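Local coordinates for protein acyl-CoA dehydrogenase (Bacillus subtilis, PDB 5LNX) that oxidises saturated acyl-CoA thioesters to their 2,3-dehydroacyl-CoA counterparts, using FAD as cofactor and passing the electrons to an acceptor, at residues 92-95 with 96-100. Residues are numbered along the deposited sequence; the frame is centred on the assembly and turned at random.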
loop_
_atom_site.group_PDB
_atom_site.type_symbol
_atom_site.label_atom_id
_atom_site.label_comp_id
_atom_site.label_asym_id
_atom_site.label_seq_id
_atom_site.Cartn_x
_atom_site.Cartn_y
_atom_site.Cartn_z
ATOM N N GLY D 92 29.651 -18.196 5.653
ATOM C CA GLY D 92 30.591 -18.857 6.562
ATOM C C GLY D 92 31.518 -19.868 5.905
ATOM O O GLY D 92 32.618 -20.110 6.385
ATOM N N THR D 93 31.062 -20.498 4.831
ATOM C CA THR D 93 31.831 -21.582 4.180
ATOM C C THR D 93 32.231 -21.196 2.739
ATOM O O THR D 93 33.349 -21.482 2.294
ATOM C CB THR D 93 31.135 -22.969 4.201
ATOM O OG1 THR D 93 30.315 -23.037 3.052
ATOM C CG2 THR D 93 30.280 -23.229 5.453
ATOM N N ASN D 94 31.323 -20.543 2.014
ATOM C CA ASN D 94 31.540 -20.222 0.586
ATOM C C ASN D 94 32.704 -19.261 0.339
ATOM O O ASN D 94 33.416 -19.395 -0.652
ATOM C CB ASN D 94 30.255 -19.663 -0.064
ATOM C CG ASN D 94 29.293 -20.749 -0.545
ATOM O OD1 ASN D 94 29.535 -21.940 -0.383
ATOM N ND2 ASN D 94 28.219 -20.324 -1.197
ATOM N N PRO D 95 32.903 -18.275 1.227
ATOM C CA PRO D 95 34.034 -17.368 0.994
ATOM C C PRO D 95 35.348 -18.115 0.925
ATOM O O PRO D 95 36.163 -17.827 0.046
ATOM C CB PRO D 95 34.003 -16.432 2.204
ATOM C CG PRO D 95 32.592 -16.470 2.690
ATOM C CD PRO D 95 32.099 -17.859 2.394
ATOM N N ILE D 96 35.521 -19.096 1.804
ATOM C CA ILE D 96 36.680 -19.999 1.713
ATOM C C ILE D 96 36.664 -20.759 0.384
ATOM O O ILE D 96 37.659 -20.796 -0.341
ATOM C CB ILE D 96 36.717 -21.039 2.851
ATOM C CG1 ILE D 96 36.810 -20.350 4.221
ATOM C CG2 ILE D 96 37.890 -21.999 2.645
ATOM C CD1 ILE D 96 36.775 -21.296 5.403
ATOM N N LEU D 97 35.516 -21.365 0.080
ATOM C CA LEU D 97 35.353 -22.173 -1.120
ATOM C C LEU D 97 35.726 -21.411 -2.394
ATOM O O LEU D 97 36.367 -21.967 -3.290
ATOM C CB LEU D 97 33.916 -22.713 -1.244
ATOM C CG LEU D 97 33.548 -23.436 -2.563
ATOM C CD1 LEU D 97 34.468 -24.623 -2.823
ATOM C CD2 LEU D 97 32.108 -23.896 -2.553
ATOM N N TYR D 98 35.328 -20.146 -2.466
ATOM C CA TYR D 98 35.419 -19.382 -3.720
ATOM C C TYR D 98 36.665 -18.495 -3.843
ATOM O O TYR D 98 37.086 -18.172 -4.956
ATOM C CB TYR D 98 34.159 -18.539 -3.913
ATOM C CG TYR D 98 32.922 -19.357 -4.217
ATOM C CD1 TYR D 98 32.915 -20.284 -5.256
ATOM C CD2 TYR D 98 31.756 -19.199 -3.470
ATOM C CE1 TYR D 98 31.791 -21.049 -5.521
ATOM C CE2 TYR D 98 30.627 -19.954 -3.737
ATOM C CZ TYR D 98 30.652 -20.880 -4.760
ATOM O OH TYR D 98 29.530 -21.627 -5.035
ATOM N N PHE D 99 37.203 -18.057 -2.710
ATOM C CA PHE D 99 38.341 -17.125 -2.693
ATOM C C PHE D 99 39.569 -17.656 -1.971
ATOM O O PHE D 99 40.645 -17.062 -2.049
ATOM C CB PHE D 99 37.914 -15.778 -2.103
ATOM C CG PHE D 99 36.842 -15.091 -2.907
ATOM C CD1 PHE D 99 37.174 -14.245 -3.951
ATOM C CD2 PHE D 99 35.494 -15.329 -2.647
ATOM C CE1 PHE D 99 36.194 -13.617 -4.694
ATOM C CE2 PHE D 99 34.500 -14.698 -3.390
ATOM C CZ PHE D 99 34.852 -13.839 -4.416
ATOM N N GLY D 100 39.403 -18.776 -1.281
ATOM C CA GLY D 100 40.445 -19.340 -0.440
ATOM C C GLY D 100 41.348 -20.172 -1.334
ATOM O O GLY D 100 41.038 -20.373 -2.517
#
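The short helix 94-99, part of the N-terminal domain of the acyl-CoA dehydrogenase fold, illustrates how a brief helical segment can combine backbone i to i+4 bonding with side-chain contacts at the same spacing. Asn94 and Tyr98 sit one turn apart and lie side by side, both pointing the same way. The amide of Asn94 comes close to the ring at one carbon, with ND2 3.5 Å from Tyr98 CE2, and the two planes stand 68° apart, so the groups abut without stacking. Tyr98 CG lies anti to its own carbonyl carbon (chi1 -70°), which carries the ring back over the preceding turn and sets CD2 3.3 Å from Asn94 O. Leu97 completes this side of the helix: its CD2 approaches Asn94 OD1 at 3.9 Å, while its CG rests 4.1 Å above one face of the Tyr98 ring, offset toward the rim. Replacing Asn94 by glycine would probably open a gap beside Tyr98 CE2 and leave the ring freer to turn. Asn236 of helix 229-265 touches Asn94, Pro95 and Tyr98, whereas Ile96 faces Tyr108 and Leu112 of helix 102-114, and the short helix thus joins two longer ones. Three backbone bonds cross the turn: Leu97 N donates to Thr93 O at 3.1 Å and 164°, Tyr98 N to Asn94 O, and Phe99 N to Pro95 O at 3.0 Å. Pro95, whose ring nitrogen has no hydrogen to donate, thus still offers its carbonyl. The same oxygen lies in the plane of the Phe99 ring, at its edge, 3.7 Å from Phe99 CD2.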